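PDB 6ANS: uncharacterized protein from Burkholderia cenocepacia, which is of unknown function, belongs to the DUF1214 family and holds a phosphate ion, probably from the crystallisation liquor, between its two halves in this crystal. Local coordinates for residues 106-111 with 301-306. Sequence-based numbering, arbitrary orientation.
With PO4 (phosphate ion), chain E.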
loop_
_atom_site.group_PDB
_atom_site.type_symbol
_atom_site.label_atom_id
_atom_site.label_comp_id
_atom_site.label_asym_id
_atom_site.label_seq_id
_atom_site.Cartn_x
_atom_site.Cartn_y
_atom_site.Cartn_z
ATOM N N ASN A 106 -9.303 -7.077 12.520
ATOM C CA ASN A 106 -10.740 -7.267 12.388
ATOM C C ASN A 106 -11.140 -7.173 10.921
ATOM O O ASN A 106 -11.087 -6.081 10.342
ATOM C CB ASN A 106 -11.499 -6.224 13.205
ATOM C CG ASN A 106 -12.989 -6.527 13.292
ATOM O OD1 ASN A 106 -13.522 -7.305 12.497
ATOM N ND2 ASN A 106 -13.659 -5.940 14.290
ATOM N N PRO A 107 -11.581 -8.268 10.296
ATOM C CA PRO A 107 -11.942 -8.190 8.869
ATOM C C PRO A 107 -13.105 -7.242 8.610
ATOM O O PRO A 107 -13.203 -6.693 7.511
ATOM C CB PRO A 107 -12.306 -9.640 8.511
ATOM C CG PRO A 107 -11.680 -10.485 9.588
ATOM C CD PRO A 107 -11.761 -9.628 10.837
ATOM N N ASP A 108 -13.946 -6.974 9.606
ATOM C CA ASP A 108 -15.078 -6.066 9.446
ATOM C C ASP A 108 -14.712 -4.612 9.658
ATOM O O ASP A 108 -15.609 -3.760 9.669
ATOM C CB ASP A 108 -16.197 -6.449 10.412
ATOM C CG ASP A 108 -16.748 -7.809 10.113
ATOM O OD1 ASP A 108 -16.912 -8.111 8.905
ATOM O OD2 ASP A 108 -16.956 -8.587 11.060
ATOM N N ASN A 109 -13.430 -4.310 9.811
ATOM C CA ASN A 109 -12.969 -2.958 10.069
ATOM C C ASN A 109 -12.329 -2.354 8.828
ATOM O O ASN A 109 -11.603 -3.028 8.092
ATOM C CB ASN A 109 -11.931 -2.933 11.198
ATOM C CG ASN A 109 -12.545 -2.943 12.581
ATOM O OD1 ASN A 109 -13.750 -3.142 12.738
ATOM N ND2 ASN A 109 -11.695 -2.758 13.616
ATOM N N LEU A 110 -12.568 -1.062 8.646
ATOM C CA LEU A 110 -11.653 -0.166 7.954
ATOM C C LEU A 110 -10.786 0.485 9.029
ATOM O O LEU A 110 -11.295 1.213 9.889
ATOM C CB LEU A 110 -12.405 0.900 7.163
ATOM C CG LEU A 110 -11.551 1.955 6.443
ATOM C CD1 LEU A 110 -10.542 1.317 5.538
ATOM C CD2 LEU A 110 -12.416 2.969 5.675
ATOM N N TYR A 111 -9.496 0.176 9.018
ATOM C CA TYR A 111 -8.556 0.800 9.936
ATOM C C TYR A 111 -7.907 1.983 9.249
ATOM O O TYR A 111 -7.517 1.900 8.077
ATOM C CB TYR A 111 -7.444 -0.154 10.372
ATOM C CG TYR A 111 -7.838 -1.303 11.255
ATOM C CD1 TYR A 111 -7.991 -1.130 12.631
ATOM C CD2 TYR A 111 -7.986 -2.586 10.730
ATOM C CE1 TYR A 111 -8.324 -2.195 13.456
ATOM C CE2 TYR A 111 -8.313 -3.663 11.546
ATOM C CZ TYR A 111 -8.477 -3.453 12.914
ATOM O OH TYR A 111 -8.793 -4.503 13.727
ATOM N N CYS A 301 -25.541 -5.596 22.613
ATOM C CA CYS A 301 -24.269 -5.010 22.224
ATOM C C CYS A 301 -24.442 -4.288 20.901
ATOM O O CYS A 301 -25.428 -4.483 20.184
ATOM C CB CYS A 301 -23.176 -6.078 22.121
ATOM S SG CYS A 301 -23.530 -7.348 20.880
ATOM N N ASP A 302 -23.447 -3.463 20.582
ATOM C CA ASP A 302 -23.447 -2.723 19.327
ATOM C C ASP A 302 -22.893 -3.559 18.184
ATOM O O ASP A 302 -23.278 -3.353 17.029
ATOM C CB ASP A 302 -22.655 -1.421 19.496
ATOM C CG ASP A 302 -23.217 -0.545 20.617
ATOM O OD1 ASP A 302 -24.454 -0.398 20.682
ATOM O OD2 ASP A 302 -22.441 -0.005 21.424
ATOM N N PHE A 303 -22.022 -4.517 18.485
ATOM C CA PHE A 303 -21.405 -5.341 17.457
ATOM C C PHE A 303 -20.731 -6.513 18.147
ATOM O O PHE A 303 -20.345 -6.421 19.315
ATOM C CB PHE A 303 -20.397 -4.534 16.627
ATOM C CG PHE A 303 -19.732 -5.316 15.534
ATOM C CD1 PHE A 303 -20.320 -5.420 14.287
ATOM C CD2 PHE A 303 -18.498 -5.922 15.739
ATOM C CE1 PHE A 303 -19.703 -6.133 13.262
ATOM C CE2 PHE A 303 -17.877 -6.641 14.723
ATOM C CZ PHE A 303 -18.478 -6.743 13.481
ATOM N N TRP A 304 -20.646 -7.630 17.433
ATOM C CA TRP A 304 -19.833 -8.750 17.872
ATOM C C TRP A 304 -19.385 -9.508 16.636
ATOM O O TRP A 304 -20.049 -9.462 15.599
ATOM C CB TRP A 304 -20.597 -9.660 18.849
ATOM C CG TRP A 304 -21.656 -10.561 18.243
ATOM C CD1 TRP A 304 -23.002 -10.323 18.189
ATOM C CD2 TRP A 304 -21.462 -11.866 17.681
ATOM N NE1 TRP A 304 -23.650 -11.381 17.596
ATOM C CE2 TRP A 304 -22.727 -12.342 17.279
ATOM C CE3 TRP A 304 -20.339 -12.674 17.467
ATOM C CZ2 TRP A 304 -22.899 -13.584 16.671
ATOM C CZ3 TRP A 304 -20.514 -13.908 16.856
ATOM C CH2 TRP A 304 -21.783 -14.352 16.475
ATOM N N ASN A 305 -18.249 -10.187 16.739
ATOM C CA ASN A 305 -17.850 -11.075 15.660
ATOM C C ASN A 305 -16.880 -12.104 16.213
ATOM O O ASN A 305 -16.476 -12.052 17.379
ATOM C CB ASN A 305 -17.267 -10.304 14.459
ATOM C CG ASN A 305 -15.872 -9.686 14.718
ATOM O OD1 ASN A 305 -15.335 -9.681 15.839
ATOM N ND2 ASN A 305 -15.313 -9.103 13.663
ATOM N N VAL A 306 -16.533 -13.058 15.357
ATOM C CA VAL A 306 -15.499 -14.040 15.639
ATOM C C VAL A 306 -14.771 -14.315 14.328
ATOM O O VAL A 306 -15.396 -14.403 13.266
ATOM C CB VAL A 306 -16.087 -15.325 16.257
ATOM C CG1 VAL A 306 -17.147 -15.936 15.337
ATOM C CG2 VAL A 306 -14.971 -16.321 16.579
HETATM P P PO4 E . -9.467 -4.704 17.134
HETATM O O1 PO4 E . -10.885 -5.016 17.548
HETATM O O2 PO4 E . -8.875 -5.972 16.605
HETATM O O3 PO4 E . -9.421 -3.617 16.091
HETATM O O4 PO4 E . -8.743 -4.231 18.370
#
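The ring of Phe-303 turns its edge to Asp-108: OD2 lies near the ring plane, 3.4 Å from CZ, and the carboxylate stands almost upright to the ring, the planes 81° apart. ND2 of Asn-305 sits at the same ring's edge, while ND2 of Asn-106 approaches obliquely. Tyr-111 carries CB of Asn-109 over one face, toward the rim, and has the backbone N of Asn-106 and phosphate O3 at its edge. The amide nitrogen of Asn-305 bridges strand 303-309 to the turn that precedes strand 109-115. It gives a nearly straight bond to Asp-108 OD2 (3.1 Å), on the anti side but tilted 31° out of the carboxylate plane, and a weak, bent one to Asn-106 OD1 (2.8 Å). OD1 of Asn-106, on a side chain extended away from its own backbone N (chi1 -170°), also accepts from Asp-108 N at 2.9 Å, an Asx turn within the type I turn 106-109. OD1 of Asn-305 is bonded to Arg-366, and Asp-108 OD2 has a second donor in Asn-326. Tyr-111 OH receives Asn-106 N (2.9 Å) and donates to O3 of the phosphate (2.6 Å), which Tyr-278, Arg-194 and Arg-366 also bond. Two buried amides and the partly exposed carboxylate of Asp-108 thus tie strand to turn, and Arg-366 links this network to a pocket whose arginines probably favour anions, though the phosphate itself probably came from the crystallisation liquor.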